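Local atomic coordinates of FAD-dependent oxidoreductase (Actinomadura kijaniata, PDB entry 3M9V), a protein that probably acts as a flavin-dependent oxidoreductase of the acyl-CoA dehydrogenase family in the biosynthesis of the sugar D-kijanose, and binds dTDP. Residues V201-T205 against P206-V210; S302-Y305 against A306-T310; D54-D57 against A58-K61; G119-R122 against A123-L126; A278-A281 against L282-P286. All coordinates share one frame; numbering follows the deposited sequence.

Contact 1. Residues V201-T205 against P206-V210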
loop_
_atom_site.group_PDB
_atom_site.type_symbol
_atom_site.label_atom_id
_atom_site.label_comp_id
_atom_site.label_asym_id
_atom_site.label_seq_id
_atom_site.Cartn_x
_atom_site.Cartn_y
_atom_site.Cartn_z
ATOM N N VAL A 201 1.972 -10.190 -44.219
ATOM C CA VAL A 201 3.254 -10.311 -44.906
ATOM C C VAL A 201 3.971 -11.599 -44.507
ATOM O O VAL A 201 3.911 -12.014 -43.352
ATOM C CB VAL A 201 4.065 -8.986 -44.822
ATOM C CG1 VAL A 201 3.952 -8.307 -43.483
ATOM C CG2 VAL A 201 5.513 -9.062 -45.328
ATOM N N THR A 202 4.591 -12.293 -45.458
ATOM C CA THR A 202 5.302 -13.516 -45.122
ATOM C C THR A 202 6.781 -13.178 -45.105
ATOM O O THR A 202 7.232 -12.146 -45.602
ATOM C CB THR A 202 5.126 -14.627 -46.165
ATOM O OG1 THR A 202 5.700 -14.135 -47.385
ATOM C CG2 THR A 202 3.653 -15.000 -46.376
ATOM N N ARG A 203 7.553 -14.067 -44.494
ATOM C CA ARG A 203 8.921 -13.688 -44.194
ATOM C C ARG A 203 9.762 -13.479 -45.454
ATOM O O ARG A 203 10.706 -12.695 -45.459
ATOM C CB ARG A 203 9.565 -14.771 -43.326
ATOM C CG ARG A 203 10.813 -14.247 -42.657
ATOM C CD ARG A 203 11.466 -15.320 -41.797
ATOM N NE ARG A 203 12.526 -14.682 -41.021
ATOM C CZ ARG A 203 12.471 -14.410 -39.720
ATOM N NH1 ARG A 203 13.521 -13.823 -39.161
ATOM N NH2 ARG A 203 11.399 -14.713 -38.992
ATOM N N ASP A 204 9.451 -14.188 -46.531
ATOM C CA ASP A 204 10.272 -14.061 -47.729
ATOM C C ASP A 204 9.769 -12.954 -48.660
ATOM O O ASP A 204 10.144 -12.948 -49.825
ATOM C CB ASP A 204 10.237 -15.391 -48.493
ATOM C CG ASP A 204 8.810 -15.849 -48.763
ATOM O OD1 ASP A 204 8.436 -16.958 -48.319
ATOM O OD2 ASP A 204 8.028 -15.098 -49.390
ATOM N N THR A 205 8.915 -12.038 -48.215
ATOM C CA THR A 205 8.485 -10.929 -49.069
ATOM C C THR A 205 9.602 -9.916 -49.258
ATOM O O THR A 205 10.299 -9.562 -48.313
ATOM C CB THR A 205 7.298 -10.209 -48.398
ATOM O OG1 THR A 205 6.233 -11.154 -48.230
ATOM C CG2 THR A 205 6.819 -8.980 -49.169
ATOM N N PRO A 206 9.785 -9.408 -50.487
ATOM C CA PRO A 206 10.877 -8.469 -50.742
ATOM C C PRO A 206 10.664 -7.169 -49.958
ATOM O O PRO A 206 9.519 -6.726 -49.822
ATOM C CB PRO A 206 10.736 -8.160 -52.244
ATOM C CG PRO A 206 9.820 -9.203 -52.791
ATOM C CD PRO A 206 8.947 -9.659 -51.671
ATOM N N GLY A 207 11.721 -6.516 -49.493
ATOM C CA GLY A 207 11.509 -5.314 -48.689
ATOM C C GLY A 207 11.255 -5.522 -47.199
ATOM O O GLY A 207 11.203 -4.558 -46.430
ATOM N N PHE A 208 11.117 -6.779 -46.788
ATOM C CA PHE A 208 10.729 -7.148 -45.421
ATOM C C PHE A 208 11.979 -7.494 -44.624
ATOM O O PHE A 208 12.695 -8.417 -44.999
ATOM C CB PHE A 208 9.780 -8.353 -45.370
ATOM C CG PHE A 208 9.309 -8.672 -43.968
ATOM C CD1 PHE A 208 8.566 -7.752 -43.245
ATOM C CD2 PHE A 208 9.657 -9.859 -43.348
ATOM C CE1 PHE A 208 8.149 -8.025 -41.950
ATOM C CE2 PHE A 208 9.244 -10.144 -42.058
ATOM C CZ PHE A 208 8.498 -9.223 -41.354
ATOM N N THR A 209 12.265 -6.764 -43.550
ATOM C CA THR A 209 13.403 -7.129 -42.699
ATOM C C THR A 209 12.980 -7.320 -41.240
ATOM O O THR A 209 12.224 -6.496 -40.721
ATOM C CB THR A 209 14.469 -6.008 -42.659
ATOM O OG1 THR A 209 14.803 -5.624 -43.996
ATOM C CG2 THR A 209 15.735 -6.552 -42.007
ATOM N N VAL A 210 13.458 -8.394 -40.612
ATOM C CA VAL A 210 13.373 -8.553 -39.158
ATOM C C VAL A 210 14.637 -8.085 -38.453
ATOM O O VAL A 210 15.690 -8.630 -38.756
ATOM C CB VAL A 210 13.118 -10.018 -38.800
ATOM C CG1 VAL A 210 13.135 -10.213 -37.273
ATOM C CG2 VAL A 210 11.780 -10.433 -39.410
#

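Contact 2. Residues S302-Y305 against A306-T310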
loop_
_atom_site.group_PDB
_atom_site.type_symbol
_atom_site.label_atom_id
_atom_site.label_comp_id
_atom_site.label_asym_id
_atom_site.label_seq_id
_atom_site.Cartn_x
_atom_site.Cartn_y
_atom_site.Cartn_z
ATOM N N SER A 302 -2.295 -15.054 0.455
ATOM C CA SER A 302 -3.599 -14.437 0.191
ATOM C C SER A 302 -3.595 -13.520 -1.051
ATOM O O SER A 302 -4.532 -13.520 -1.855
ATOM C CB SER A 302 -4.035 -13.638 1.427
ATOM O OG SER A 302 -5.166 -12.815 1.155
ATOM N N ARG A 303 -2.528 -12.752 -1.241
ATOM C CA ARG A 303 -2.375 -11.938 -2.462
ATOM C C ARG A 303 -2.341 -12.746 -3.763
ATOM O O ARG A 303 -2.932 -12.347 -4.758
ATOM C CB ARG A 303 -1.120 -11.061 -2.403
ATOM C CG ARG A 303 -1.327 -9.798 -1.533
ATOM C CD ARG A 303 -0.050 -8.938 -1.327
ATOM N NE ARG A 303 -0.477 -7.551 -1.456
ATOM C CZ ARG A 303 -0.970 -6.809 -0.467
ATOM N NH1 ARG A 303 -1.037 -7.294 0.767
ATOM N NH2 ARG A 303 -1.389 -5.571 -0.707
ATOM N N LEU A 304 -1.614 -13.856 -3.768
ATOM C CA LEU A 304 -1.617 -14.780 -4.899
ATOM C C LEU A 304 -3.021 -15.340 -5.160
ATOM O O LEU A 304 -3.471 -15.419 -6.311
ATOM C CB LEU A 304 -0.662 -15.936 -4.640
ATOM C CG LEU A 304 -0.524 -17.005 -5.737
ATOM C CD1 LEU A 304 -0.024 -16.354 -7.043
ATOM C CD2 LEU A 304 0.537 -18.015 -5.254
ATOM N N TYR A 305 -3.734 -15.713 -4.105
ATOM C CA TYR A 305 -5.135 -16.126 -4.267
ATOM C C TYR A 305 -6.005 -15.055 -4.955
ATOM O O TYR A 305 -6.773 -15.349 -5.881
ATOM C CB TYR A 305 -5.731 -16.450 -2.895
ATOM C CG TYR A 305 -7.030 -17.193 -3.035
ATOM C CD1 TYR A 305 -7.062 -18.595 -3.029
ATOM C CD2 TYR A 305 -8.213 -16.488 -3.216
ATOM C CE1 TYR A 305 -8.264 -19.269 -3.227
ATOM C CE2 TYR A 305 -9.416 -17.164 -3.342
ATOM C CZ TYR A 305 -9.434 -18.547 -3.355
ATOM O OH TYR A 305 -10.648 -19.176 -3.575
ATOM N N ALA A 306 -5.922 -13.816 -4.492
ATOM C CA ALA A 306 -6.675 -12.714 -5.054
ATOM C C ALA A 306 -6.162 -12.477 -6.485
ATOM O O ALA A 306 -6.955 -12.150 -7.357
ATOM C CB ALA A 306 -6.464 -11.412 -4.221
ATOM N N LEU A 307 -4.869 -12.645 -6.752
ATOM C CA LEU A 307 -4.358 -12.486 -8.114
ATOM C C LEU A 307 -4.973 -13.497 -9.076
ATOM O O LEU A 307 -5.527 -13.149 -10.126
ATOM C CB LEU A 307 -2.832 -12.541 -8.166
ATOM C CG LEU A 307 -2.137 -12.620 -9.536
ATOM C CD1 LEU A 307 -2.339 -11.242 -10.188
ATOM C CD2 LEU A 307 -0.643 -12.806 -9.354
ATOM N N ARG A 308 -4.901 -14.769 -8.712
ATOM C CA ARG A 308 -5.533 -15.839 -9.471
ATOM C C ARG A 308 -7.044 -15.668 -9.643
ATOM O O ARG A 308 -7.558 -15.931 -10.738
ATOM C CB ARG A 308 -5.228 -17.179 -8.808
ATOM C CG ARG A 308 -3.784 -17.640 -8.993
ATOM C CD ARG A 308 -3.663 -19.008 -8.329
ATOM N NE ARG A 308 -2.485 -19.751 -8.761
ATOM C CZ ARG A 308 -2.438 -20.641 -9.755
ATOM N NH1 ARG A 308 -3.509 -20.968 -10.455
ATOM N NH2 ARG A 308 -1.282 -21.232 -10.044
ATOM N N ALA A 309 -7.730 -15.211 -8.593
ATOM C CA ALA A 309 -9.191 -15.183 -8.635
ATOM C C ALA A 309 -9.543 -14.056 -9.597
ATOM O O ALA A 309 -10.563 -14.127 -10.244
ATOM C CB ALA A 309 -9.754 -14.821 -7.282
ATOM N N THR A 310 -8.765 -12.978 -9.637
ATOM C CA THR A 310 -9.127 -11.809 -10.446
ATOM C C THR A 310 -8.893 -12.099 -11.935
ATOM O O THR A 310 -9.767 -11.848 -12.747
ATOM C CB THR A 310 -8.283 -10.602 -10.023
ATOM O OG1 THR A 310 -8.620 -10.318 -8.665
ATOM C CG2 THR A 310 -8.707 -9.341 -10.818
#

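Contact 3. Residues D54-D57 against A58-K61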
loop_
_atom_site.group_PDB
_atom_site.type_symbol
_atom_site.label_atom_id
_atom_site.label_comp_id
_atom_site.label_asym_id
_atom_site.label_seq_id
_atom_site.Cartn_x
_atom_site.Cartn_y
_atom_site.Cartn_z
ATOM N N ASP A 54 14.952 -23.605 -30.401
ATOM C CA ASP A 54 14.747 -25.054 -30.259
ATOM C C ASP A 54 13.482 -25.438 -29.498
ATOM O O ASP A 54 12.858 -26.489 -29.736
ATOM C CB ASP A 54 15.925 -25.728 -29.524
ATOM C CG ASP A 54 16.387 -24.944 -28.297
ATOM O OD1 ASP A 54 16.663 -25.507 -27.211
ATOM O OD2 ASP A 54 16.456 -23.705 -28.426
ATOM N N THR A 55 13.085 -24.593 -28.548
ATOM C CA THR A 55 11.825 -24.902 -27.873
ATOM C C THR A 55 10.699 -24.804 -28.889
ATOM O O THR A 55 9.762 -25.613 -28.893
ATOM C CB THR A 55 11.577 -23.834 -26.784
ATOM O OG1 THR A 55 12.555 -24.056 -25.762
ATOM C CG2 THR A 55 10.159 -23.961 -26.251
ATOM N N PHE A 56 10.764 -23.766 -29.722
ATOM C CA PHE A 56 9.692 -23.562 -30.696
ATOM C C PHE A 56 9.715 -24.599 -31.802
ATOM O O PHE A 56 8.656 -25.053 -32.251
ATOM C CB PHE A 56 9.637 -22.122 -31.212
ATOM C CG PHE A 56 8.948 -21.247 -30.205
ATOM C CD1 PHE A 56 7.577 -21.002 -30.296
ATOM C CD2 PHE A 56 9.662 -20.768 -29.108
ATOM C CE1 PHE A 56 6.931 -20.256 -29.291
ATOM C CE2 PHE A 56 9.012 -20.037 -28.105
ATOM C CZ PHE A 56 7.647 -19.779 -28.204
ATOM N N ASP A 57 10.913 -25.043 -32.179
ATOM C CA ASP A 57 10.924 -26.177 -33.109
ATOM C C ASP A 57 10.196 -27.378 -32.508
ATOM O O ASP A 57 9.383 -28.004 -33.180
ATOM C CB ASP A 57 12.327 -26.574 -33.580
ATOM C CG ASP A 57 12.939 -25.560 -34.524
ATOM O OD1 ASP A 57 12.226 -24.759 -35.167
ATOM O OD2 ASP A 57 14.183 -25.530 -34.602
ATOM N N ALA A 58 10.449 -27.713 -31.245
ATOM C CA ALA A 58 9.721 -28.837 -30.651
ATOM C C ALA A 58 8.203 -28.644 -30.564
ATOM O O ALA A 58 7.440 -29.600 -30.744
ATOM C CB ALA A 58 10.313 -29.190 -29.274
ATOM N N LEU A 59 7.734 -27.429 -30.282
ATOM C CA LEU A 59 6.290 -27.240 -30.131
ATOM C C LEU A 59 5.607 -27.358 -31.488
ATOM O O LEU A 59 4.490 -27.876 -31.589
ATOM C CB LEU A 59 5.960 -25.877 -29.511
ATOM C CG LEU A 59 6.502 -25.614 -28.095
ATOM C CD1 LEU A 59 6.421 -24.145 -27.660
ATOM C CD2 LEU A 59 5.838 -26.518 -27.046
ATOM N N ARG A 60 6.284 -26.846 -32.516
ATOM C CA ARG A 60 5.812 -26.933 -33.898
ATOM C C ARG A 60 5.592 -28.381 -34.325
ATOM O O ARG A 60 4.498 -28.726 -34.755
ATOM C CB ARG A 60 6.764 -26.252 -34.888
ATOM C CG ARG A 60 6.865 -24.746 -34.671
ATOM C CD ARG A 60 7.960 -24.089 -35.502
ATOM N NE ARG A 60 7.929 -24.569 -36.879
ATOM C CZ ARG A 60 8.899 -25.272 -37.457
ATOM N NH1 ARG A 60 10.020 -25.566 -36.811
ATOM N NH2 ARG A 60 8.748 -25.679 -38.711
ATOM N N LYS A 61 6.609 -29.223 -34.177
ATOM C CA LYS A 61 6.493 -30.572 -34.705
ATOM C C LYS A 61 5.554 -31.395 -33.830
ATOM O O LYS A 61 4.965 -32.367 -34.305
ATOM C CB LYS A 61 7.858 -31.227 -34.927
ATOM C CG LYS A 61 8.775 -31.203 -33.715
ATOM C CD LYS A 61 9.944 -32.180 -33.863
ATOM C CE LYS A 61 9.513 -33.604 -33.494
ATOM N NZ LYS A 61 8.939 -34.376 -34.639
#

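Contact 4. Residues G119-R122 against A123-L126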
loop_
_atom_site.group_PDB
_atom_site.type_symbol
_atom_site.label_atom_id
_atom_site.label_comp_id
_atom_site.label_asym_id
_atom_site.label_seq_id
_atom_site.Cartn_x
_atom_site.Cartn_y
_atom_site.Cartn_z
ATOM N N GLY A 119 -16.045 -14.277 -41.297
ATOM C CA GLY A 119 -15.542 -13.288 -42.240
ATOM C C GLY A 119 -16.216 -13.511 -43.586
ATOM O O GLY A 119 -16.893 -14.523 -43.790
ATOM N N ASP A 120 -16.038 -12.561 -44.498
ATOM C CA ASP A 120 -16.448 -12.752 -45.885
ATOM C C ASP A 120 -15.406 -13.665 -46.524
ATOM O O ASP A 120 -14.489 -14.140 -45.851
ATOM C CB ASP A 120 -16.455 -11.406 -46.610
ATOM C CG ASP A 120 -15.053 -10.857 -46.789
ATOM O OD1 ASP A 120 -14.077 -11.569 -46.466
ATOM O OD2 ASP A 120 -14.921 -9.708 -47.257
ATOM N N GLU A 121 -15.539 -13.905 -47.822
ATOM C CA GLU A 121 -14.927 -15.107 -48.361
ATOM C C GLU A 121 -13.418 -14.899 -48.439
ATOM O O GLU A 121 -12.635 -15.856 -48.358
ATOM C CB GLU A 121 -15.517 -15.485 -49.719
ATOM C CG GLU A 121 -14.970 -16.822 -50.211
ATOM C CD GLU A 121 -15.237 -17.074 -51.686
ATOM O OE1 GLU A 121 -15.825 -16.194 -52.351
ATOM O OE2 GLU A 121 -14.863 -18.153 -52.194
ATOM N N ARG A 122 -13.044 -13.629 -48.571
ATOM C CA ARG A 122 -11.635 -13.257 -48.619
ATOM C C ARG A 122 -10.962 -13.617 -47.284
ATOM O O ARG A 122 -9.977 -14.358 -47.261
ATOM C CB ARG A 122 -11.468 -11.774 -48.976
ATOM C CG ARG A 122 -10.081 -11.443 -49.522
ATOM C CD ARG A 122 -9.530 -10.104 -49.028
ATOM N NE ARG A 122 -9.713 -9.011 -49.979
ATOM C CZ ARG A 122 -9.834 -9.160 -51.297
ATOM N NH1 ARG A 122 -9.770 -10.366 -51.852
ATOM N NH2 ARG A 122 -10.010 -8.093 -52.066
ATOM N N ALA A 123 -11.521 -13.114 -46.185
ATOM C CA ALA A 123 -11.038 -13.404 -44.830
ATOM C C ALA A 123 -11.039 -14.902 -44.518
ATOM O O ALA A 123 -10.016 -15.453 -44.074
ATOM C CB ALA A 123 -11.867 -12.649 -43.810
ATOM N N ARG A 124 -12.175 -15.554 -44.760
ATOM C CA ARG A 124 -12.294 -16.971 -44.449
ATOM C C ARG A 124 -11.261 -17.842 -45.146
ATOM O O ARG A 124 -10.717 -18.764 -44.533
ATOM C CB ARG A 124 -13.679 -17.514 -44.792
ATOM C CG ARG A 124 -14.811 -17.021 -43.903
ATOM C CD ARG A 124 -16.039 -17.905 -44.110
ATOM N NE ARG A 124 -16.397 -17.981 -45.528
ATOM C CZ ARG A 124 -17.184 -17.103 -46.153
ATOM N NH1 ARG A 124 -17.461 -17.245 -47.442
ATOM N NH2 ARG A 124 -17.706 -16.078 -45.492
ATOM N N THR A 125 -11.028 -17.576 -46.432
ATOM C CA THR A 125 -10.101 -18.347 -47.265
ATOM C C THR A 125 -8.684 -18.166 -46.721
ATOM O O THR A 125 -7.933 -19.134 -46.554
ATOM C CB THR A 125 -10.049 -17.786 -48.715
ATOM O OG1 THR A 125 -11.368 -17.719 -49.261
ATOM C CG2 THR A 125 -9.202 -18.660 -49.611
ATOM N N LEU A 126 -8.334 -16.905 -46.468
ATOM C CA LEU A 126 -7.005 -16.567 -45.990
ATOM C C LEU A 126 -6.780 -17.128 -44.584
ATOM O O LEU A 126 -5.783 -17.800 -44.339
ATOM C CB LEU A 126 -6.818 -15.049 -46.053
ATOM C CG LEU A 126 -5.577 -14.551 -45.316
ATOM C CD1 LEU A 126 -4.340 -15.072 -46.042
ATOM C CD2 LEU A 126 -5.564 -13.025 -45.289
#

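Contact 5. Residues A278-A281 against L282-P286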
loop_
_atom_site.group_PDB
_atom_site.type_symbol
_atom_site.label_atom_id
_atom_site.label_comp_id
_atom_site.label_asym_id
_atom_site.label_seq_id
_atom_site.Cartn_x
_atom_site.Cartn_y
_atom_site.Cartn_z
ATOM N N ALA A 278 10.358 -19.113 -3.055
ATOM C CA ALA A 278 10.491 -18.607 -1.696
ATOM C C ALA A 278 10.154 -19.681 -0.669
ATOM O O ALA A 278 10.912 -19.871 0.272
ATOM C CB ALA A 278 9.636 -17.381 -1.448
ATOM N N VAL A 279 9.053 -20.398 -0.865
ATOM C CA VAL A 279 8.626 -21.429 0.084
ATOM C C VAL A 279 9.683 -22.541 0.134
ATOM O O VAL A 279 10.083 -22.952 1.226
ATOM C CB VAL A 279 7.207 -21.941 -0.301
ATOM C CG1 VAL A 279 6.711 -23.059 0.613
ATOM C CG2 VAL A 279 6.222 -20.777 -0.227
ATOM N N ALA A 280 10.159 -22.999 -1.024
ATOM C CA ALA A 280 11.194 -24.032 -1.063
ATOM C C ALA A 280 12.421 -23.558 -0.290
ATOM O O ALA A 280 12.949 -24.314 0.545
ATOM C CB ALA A 280 11.542 -24.440 -2.502
ATOM N N ALA A 281 12.830 -22.307 -0.512
ATOM C CA ALA A 281 13.948 -21.738 0.239
ATOM C C ALA A 281 13.726 -21.778 1.756
ATOM O O ALA A 281 14.636 -22.122 2.521
ATOM C CB ALA A 281 14.337 -20.332 -0.248
ATOM N N LEU A 282 12.515 -21.485 2.224
ATOM C CA LEU A 282 12.289 -21.456 3.656
ATOM C C LEU A 282 12.319 -22.861 4.241
ATOM O O LEU A 282 12.807 -23.063 5.356
ATOM C CB LEU A 282 10.950 -20.801 3.998
ATOM C CG LEU A 282 10.982 -19.282 3.949
ATOM C CD1 LEU A 282 9.521 -18.852 3.919
ATOM C CD2 LEU A 282 11.668 -18.770 5.197
ATOM N N GLU A 283 11.773 -23.815 3.493
ATOM C CA GLU A 283 11.768 -25.192 3.961
ATOM C C GLU A 283 13.149 -25.832 3.997
ATOM O O GLU A 283 13.323 -26.840 4.669
ATOM C CB GLU A 283 10.790 -26.021 3.138
ATOM C CG GLU A 283 9.508 -25.224 3.104
ATOM C CD GLU A 283 8.309 -26.030 2.676
ATOM O OE1 GLU A 283 8.417 -26.868 1.751
ATOM O OE2 GLU A 283 7.250 -25.787 3.289
ATOM N N ARG A 284 14.132 -25.256 3.313
ATOM C CA ARG A 284 15.448 -25.884 3.217
ATOM C C ARG A 284 16.261 -25.491 4.443
ATOM O O ARG A 284 17.361 -25.993 4.649
ATOM C CB ARG A 284 16.206 -25.373 1.989
ATOM C CG ARG A 284 16.381 -26.380 0.882
ATOM C CD ARG A 284 17.146 -25.728 -0.263
ATOM N NE ARG A 284 16.267 -25.429 -1.395
ATOM C CZ ARG A 284 16.109 -24.237 -1.973
ATOM N NH1 ARG A 284 16.771 -23.157 -1.572
ATOM N NH2 ARG A 284 15.268 -24.123 -2.988
ATOM N N ARG A 285 15.737 -24.584 5.258
ATOM C CA ARG A 285 16.566 -24.046 6.321
ATOM C C ARG A 285 16.434 -24.823 7.627
ATOM O O ARG A 285 15.355 -25.278 7.991
ATOM C CB ARG A 285 16.298 -22.553 6.495
ATOM C CG ARG A 285 16.780 -21.778 5.286
ATOM C CD ARG A 285 16.367 -20.312 5.315
ATOM N NE ARG A 285 16.741 -19.667 4.058
ATOM C CZ ARG A 285 16.295 -18.489 3.626
ATOM N NH1 ARG A 285 15.442 -17.789 4.357
ATOM N NH2 ARG A 285 16.707 -18.011 2.459
ATOM N N PRO A 286 17.553 -24.989 8.342
ATOM C CA PRO A 286 17.529 -25.626 9.661
ATOM C C PRO A 286 16.653 -24.848 10.641
ATOM O O PRO A 286 15.865 -25.446 11.364
ATOM C CB PRO A 286 18.987 -25.545 10.123
ATOM C CG PRO A 286 19.609 -24.438 9.296
ATOM C CD PRO A 286 18.875 -24.446 7.984
#

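Contact 1. Residues V201-T205 against P206-V210
The methyl CG2 of Val201 lies over one face of the Phe208 ring, 3.9 Å from its CD1, the two side chains slanting past each other. At the rim of the same ring, near its plane, Arg203 O stands 3.7 Å from Phe208 CD2, so a carbonyl oxygen meets the weakly positive C-H edge. With CG anti to the backbone N (chi1 -176°), the phenyl group swings back across the turn toward both partners. Farther along, Arg203 stretches its straight chain to Val210, whose CG2 rests over one face of the guanidinium, 3.8 Å from NH1 of Arg203 and displaced toward the rim of the group. Two successive beta turns set these contacts. The first, type I from Thr202 to Thr205, is doubly closed: Thr202 O accepts from Thr205 N at 3.1 Å and from Thr205 OG1 at 3.0 Å, both on one face of its carbonyl plane. The second, type II from Thr205 to Phe208, closes through Phe208 N and Thr205 O, 3.3 Å apart in a bent bond (141°). Gly207 occupies its third position with phi 85°, where a side chain would jam against the preceding carbonyl. Thr205 CG2 is also pressed to 3.4 Å from Pro206 CD. The far end of Arg203 is fixed by NH2, which donates to the carbonyls of Ala175 and Gly178. At this surface edge of the middle domain, the turns carry the chain from strand 196-202, paired with 180-187, to strand 208-210, paired antiparallel with 225-234, while Phe181 meets the ring of Phe208.

Contact 2. Residues S302-Y305 against A306-T310
Four successive backbone bonds join Ser302-Tyr305 to Ala306-Ala309 in regular alpha-helical i to i+4 steps, from the compact Leu307 N to Arg303 O bond at 2.8 Å to the almost perfectly straight Arg308 N to Leu304 O bond (179°). The side chains mostly lie against this framework rather than against one another. Leu304 CD1 and Leu307 CD2 are 4.3 Å apart, a light apolar touch on one flank of the helix. Arg308 leaves along the same side with its CG 3.5 Å from Leu304 O, its chain extended from CG to NE, and Ala309 CB sits 3.3 Å from Tyr305 O. Tyr305 leaves on another flank: CG anti to the backbone N (chi1 -166°) throws the ring outward from the helix. One turn on, Ala306 O receives two donors, Thr310 N at 3.0 Å and Thr310 OG1 at 2.8 Å, from opposite faces of its carbonyl plane, so the buried hydroxyl is satisfied inside its own helix. The other polar ends look elsewhere. Tyr305 OH bonds to His339 and Ser302 OG to the carbonyl of Cys342, both of the second subunit, and Ala306 packs on Thr310 of the second subunit. Within the chain, Arg303 forms a salt bridge to Glu353, and Arg308 donates to Gly15 O and Gln272, while Leu304 and Leu307 pack on helix 264-283. In this part of helix 291-323, then, Thr310 bonds within the helix, Ser302 and Tyr305 reach across the subunit interface, and the two arginines tie it to other parts of the same chain.

Contact 3. Residues D54-D57 against A58-K61
Leu59 lays its CD1 over one face of the Phe56 ring, 4.2 Å from CE1 and displaced toward the rim, and the same methyl approaches Thr55 CG2 at 4.0 Å. Leu59 and Thr55, one helical turn apart, run side by side and point the same way. CG of Leu59 lies anti to its own carbonyl carbon (chi1 -62°), which turns the branch back along the helix toward these earlier residues and brings CG to 3.4 Å from Thr55 O. The other face of the helix is ionic. Arg60 NH1 and Asp57 OD1 form a salt bridge at 2.9 Å, with the carboxylate oxygen at the edge of the guanidinium; the hydrogen bond within it is weak, its angle at the proton only 119°, and the two flat groups are turned 71° apart. Arg60 CG passes 3.0 Å from Phe56 O before the chain bends at chi3 to bring NH1 over to Asp57. This is a short amphipathic helix, 53-61, of the N-terminal helical domain: Phe56 and Thr55 face helix 96-118, with Phe51 beside the Phe56 ring, while Asp57 and Lys61 lie exposed. Arg60 NH2 also donates to Gly137 O, just past helix 121-136. A methionine in place of Arg60 would probably leave the Asp57 carboxylate without its charged mate and the Gly137 carbonyl without this donor. Toward the end of the helix, Lys61 N bonds to Asp57 O at 3.2 Å. At its start, Asp54 OD1 pairs with Arg37 of helix 35-48.

Contact 4. Residues G119-R122 against A123-L126
Asp120 OD1 accepts the backbone N-H of Ala123 at 3.0 Å in a nearly straight bond (170°), met almost along the C-O direction of the carboxylate. To reach it, CG of Asp120 sits between its backbone N and carbonyl carbon (chi1 69°), the crowded position that folds the acid over the first helical turn. Beneath, packing is close: Gly119 CA lies 4.0 Å from Ala123 CB, and a side chain on the glycine would collide with that methyl. Arg124 N bonds to Asp120 O at 2.9 Å and Thr125 N to Glu121 O at 3.0 Å. The bent chain of Arg124 then doubles back, so that its guanidinium lies with one face over the backbone at Glu121, NH1 3.4 Å from Glu121 CA, while the edge of the guanidinium, at NH2, meets Gly119 O at a modelled distance too short to be trusted. A serine in place of Arg124 would probably uncover the Asp120-Glu121 backbone and leave Gly119 O without its guanidinium neighbour. The outer side is looser. Glu121 is exposed, its OE1 staying 5.3 Å from Arg124 NH1, and Arg122 likewise leads away from the turn. The dTDP-binding residue Glu115 comes within about 4 Å of Ala123, side chain to side chain. The whole is a classic aspartate N-cap, opening helix 121-136 directly after helix 96-118 has ended beside the nucleotide pocket.

Contact 5. Residues A278-A281 against L282-P286
Glu283 N donates to Val279 O at 3.0 Å in a fairly straight bond (162°), and Glu283 CG brushes the same oxygen, also at 3.0 Å. The two side chains continue side by side, pointing the same way, with Val279 CG1 3.9 Å from Glu283 OE2. At the following residue the regular pattern falters. Arg284 N is shared between Ala280 O, a weak bond, and Ala281 O, 3.3 Å away and well above the carbonyl plane, so the i to i+4 step gives way to i to i+3. Arg284 then bends at chi3 and folds its guanidinium back, one face over the main chain of Ala280 and Ala281, with NH1 3.6 Å from Ala281 CA and NH2 3.8 Å from Ala280 CB. Arg285 instead runs straight past Ala281 O, its CG 3.5 Å from that oxygen, and gives NH1 and NH2 to the carbonyls of Leu361 and Val362. Leu282 packs on Leu361, and Val279 and Glu283 touch Leu403 of the second subunit. Two consecutive arginines thus serve differently: Arg284 folds back on its own helix, and Arg285 ties this segment to the last carbonyls of helix 329-362, within the C-terminal helical domain of the acyl-CoA dehydrogenase fold.

In the fold
Contacts 3 and 4 belong to the N-terminal helical domain, contact 1 to the beta-rich middle domain, and contacts 2 and 5 to the C-terminal helices. Contact 2 is the buried member, most of its polar groups turned to other parts of the chain and the second subunit; contact 5, on the preceding helix about 22 Å away between centres, also meets that subunit but lies farthest from the chain's centre. Contact 1 is a surface contact, and contacts 3, 4 and 5 are partly buried. Turn and cap bonds order contacts 1 and 4, while contact 3 combines an apolar face with an ionic one. Contact 4 is near the dTDP pocket; contact 5 stands about 56 Å from contact 4, centre to centre.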